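Local coordinates for protein short-chain-enoyl-CoA hydratase (Clostridium acetobutylicum, PDB 5Z7R) that catalyses the reversible hydration of crotonyl-CoA, also accepting hexenoyl-CoA but not longer analogues, as a crotonase of butanoate metabolism, at residues A51-G56 / E187-A192. Sequence-based numbering, arbitrary orientation.
Sequences AVILTG and ELMNTA
Ile53 overlaps two helical side chains at once, Met189 and Ala192, and illustrates how a branched residue on a strand can meet a helix through both of its arms. A chi1 of -57° sets its CG1 beside the backbone N and leaves CG2 anti to it; that CG2 methyl of Ile53 lies 4.0 Å from CE of Met189, while the other arm ends in CD1, 3.9 Å from CB of Ala192. CB of Ala192 rests against both methyls, with CG2 of Ile53 also at 4.0 Å. Met189 reaches the strand by folding: bends at chi2 and chi3 turn its terminal methyl in against Ile53, and the two side chains pass at a slant. Further along the strand, CG2 of Thr55 faces the Met189 sulfur, SD, at 4.3 Å. The hydroxyl of the same threonine is engaged elsewhere, hydrogen-bonded to the carbonyl of Ala103 on the adjoining strand 100-104. Strand 51-56, inside the mixed sheet of the crotonase fold, thus receives the N-terminal part of helix 188-201 on one face, the two running nearly antiparallel (162°) with axes 10.2 Å apart. Beside the contact, Leu188 packs on Ala103 of strand 100-104 and Ile123 of strand 121-125. No hydrogen bond joins the two segments, so shape and the burial of Ile53, Ala192 and Thr55, with a folded thioether chain laid against them, account for this join between sheet and helix.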
ATOM      1  N   ALA A  51      26.674 -10.410 -12.999  1.00 29.01           N
ATOM      2  CA  ALA A  51      26.032  -9.233 -13.525  1.00 29.55           C
ATOM      3  C   ALA A  51      25.683  -9.449 -14.982  1.00 28.75           C
ATOM      4  O   ALA A  51      26.176 -10.380 -15.624  1.00 34.05           O
ATOM      5  CB  ALA A  51      26.902  -7.999 -13.336  1.00 33.17           C
ATOM      6  N   VAL A  52      24.790  -8.621 -15.489  1.00 25.50           N
ATOM      7  CA  VAL A  52      24.291  -8.773 -16.833  1.00 26.78           C
ATOM      8  C   VAL A  52      24.293  -7.426 -17.520  1.00 28.74           C
ATOM      9  O   VAL A  52      23.994  -6.410 -16.892  1.00 33.26           O
ATOM     10  CB  VAL A  52      22.842  -9.327 -16.814  1.00 25.52           C
ATOM     11  CG1 VAL A  52      22.208  -9.293 -18.192  1.00 25.49           C
ATOM     12  CG2 VAL A  52      22.822 -10.713 -16.232  1.00 23.67           C
ATOM     13  N   ILE A  53      24.623  -7.427 -18.803  1.00 29.35           N
ATOM     14  CA  ILE A  53      24.528  -6.276 -19.625  1.00 30.34           C
ATOM     15  C   ILE A  53      23.628  -6.653 -20.758  1.00 31.13           C
ATOM     16  O   ILE A  53      23.810  -7.658 -21.414  1.00 34.17           O
ATOM     17  CB  ILE A  53      25.887  -5.882 -20.218  1.00 34.13           C
ATOM     18  CG1 ILE A  53      26.905  -5.644 -19.099  1.00 37.28           C
ATOM     19  CG2 ILE A  53      25.768  -4.654 -21.125  1.00 33.08           C
ATOM     20  CD1 ILE A  53      28.282  -5.322 -19.638  1.00 39.50           C
ATOM     21  N   LEU A  54      22.669  -5.800 -21.009  1.00 32.04           N
ATOM     22  CA  LEU A  54      21.740  -6.029 -22.043  1.00 30.76           C
ATOM     23  C   LEU A  54      22.014  -5.000 -23.032  1.00 32.38           C
ATOM     24  O   LEU A  54      22.041  -3.822 -22.695  1.00 37.91           O
ATOM     25  CB  LEU A  54      20.321  -5.813 -21.532  1.00 29.67           C
ATOM     26  CG  LEU A  54      19.207  -5.937 -22.557  1.00 29.82           C
ATOM     27  CD1 LEU A  54      19.222  -7.323 -23.196  1.00 29.70           C
ATOM     28  CD2 LEU A  54      17.864  -5.626 -21.886  1.00 31.37           C
ATOM     29  N   THR A  55      22.146  -5.401 -24.273  1.00 32.49           N
ATOM     30  CA  THR A  55      22.157  -4.406 -25.329  1.00 35.94           C
ATOM     31  C   THR A  55      21.545  -4.965 -26.587  1.00 36.76           C
ATOM     32  O   THR A  55      21.154  -6.121 -26.630  1.00 33.59           O
ATOM     33  CB  THR A  55      23.593  -3.936 -25.621  1.00 37.37           C
ATOM     34  OG1 THR A  55      23.537  -2.739 -26.399  1.00 38.02           O
ATOM     35  CG2 THR A  55      24.396  -5.065 -26.340  1.00 35.59           C
ATOM     36  N   GLY A  56      21.425  -4.096 -27.574  1.00 38.18           N
ATOM     37  CA  GLY A  56      21.039  -4.470 -28.928  1.00 41.65           C
ATOM     38  C   GLY A  56      22.262  -4.610 -29.831  1.00 42.67           C
ATOM     39  O   GLY A  56      23.392  -4.425 -29.388  1.00 40.74           O
ATOM     40  N   GLU A 187      32.321   4.551 -26.549  1.00 36.19           N
ATOM     41  CA  GLU A 187      32.541   4.311 -25.117  1.00 34.53           C
ATOM     42  C   GLU A 187      31.485   3.379 -24.427  1.00 33.93           C
ATOM     43  O   GLU A 187      31.738   2.847 -23.347  1.00 33.43           O
ATOM     44  CB  GLU A 187      32.558   5.647 -24.375  1.00 39.96           C
ATOM     45  CG  GLU A 187      33.575   6.666 -24.886  1.00 43.70           C
ATOM     46  CD  GLU A 187      33.566   7.982 -24.090  1.00 47.54           C
ATOM     47  OE1 GLU A 187      32.501   8.418 -23.587  1.00 46.17           O
ATOM     48  OE2 GLU A 187      34.637   8.611 -23.980  1.00 49.64           O
ATOM     49  N   LEU A 188      30.316   3.190 -25.030  1.00 33.09           N
ATOM     50  CA  LEU A 188      29.186   2.493 -24.348  1.00 35.05           C
ATOM     51  C   LEU A 188      29.498   1.169 -23.608  1.00 37.81           C
ATOM     52  O   LEU A 188      29.306   1.044 -22.392  1.00 39.00           O
ATOM     53  CB  LEU A 188      28.052   2.273 -25.342  1.00 33.43           C
ATOM     54  CG  LEU A 188      26.745   1.672 -24.802  1.00 32.61           C
ATOM     55  CD1 LEU A 188      26.434   2.254 -23.433  1.00 35.99           C
ATOM     56  CD2 LEU A 188      25.597   1.958 -25.740  1.00 30.29           C
ATOM     57  N   MET A 189      29.987   0.176 -24.329  1.00 39.03           N
ATOM     58  CA  MET A 189      30.227  -1.118 -23.719  1.00 38.39           C
ATOM     59  C   MET A 189      31.349  -1.085 -22.702  1.00 41.05           C
ATOM     60  O   MET A 189      31.301  -1.832 -21.716  1.00 41.01           O
ATOM     61  CB  MET A 189      30.502  -2.168 -24.791  1.00 39.95           C
ATOM     62  CG  MET A 189      29.247  -2.563 -25.571  1.00 42.81           C
ATOM     63  SD  MET A 189      27.964  -3.454 -24.607  1.00 44.89           S
ATOM     64  CE  MET A 189      28.961  -4.573 -23.609  1.00 43.60           C
ATOM     65  N   ASN A 190      32.369  -0.257 -22.928  1.00 40.56           N
ATOM     66  CA  ASN A 190      33.412  -0.110 -21.908  1.00 42.72           C
ATOM     67  C   ASN A 190      32.762   0.471 -20.687  1.00 39.31           C
ATOM     68  O   ASN A 190      33.024  -0.010 -19.575  1.00 41.39           O
ATOM     69  CB  ASN A 190      34.603   0.804 -22.313  1.00 44.63           C
ATOM     70  CG  ASN A 190      35.552   0.153 -23.303  1.00 46.12           C
ATOM     71  OD1 ASN A 190      35.694  -1.077 -23.354  1.00 43.79           O
ATOM     72  ND2 ASN A 190      36.207   0.986 -24.115  1.00 47.72           N
ATOM     73  N   THR A 191      31.927   1.497 -20.863  1.00 33.25           N
ATOM     74  CA  THR A 191      31.305   2.088 -19.672  1.00 37.12           C
ATOM     75  C   THR A 191      30.476   1.026 -18.894  1.00 35.15           C
ATOM     76  O   THR A 191      30.716   0.820 -17.698  1.00 31.77           O
ATOM     77  CB  THR A 191      30.465   3.332 -19.984  1.00 39.14           C
ATOM     78  OG1 THR A 191      31.263   4.254 -20.721  1.00 43.22           O
ATOM     79  CG2 THR A 191      30.013   4.007 -18.700  1.00 38.12           C
ATOM     80  N   ALA A 192      29.548   0.350 -19.590  1.00 32.81           N
ATOM     81  CA  ALA A 192      28.794  -0.787 -19.030  1.00 31.80           C
ATOM     82  C   ALA A 192      29.664  -1.808 -18.319  1.00 33.51           C
ATOM     83  O   ALA A 192      29.343  -2.223 -17.190  1.00 30.47           O
ATOM     84  CB  ALA A 192      28.025  -1.474 -20.115  1.00 31.67           C
TER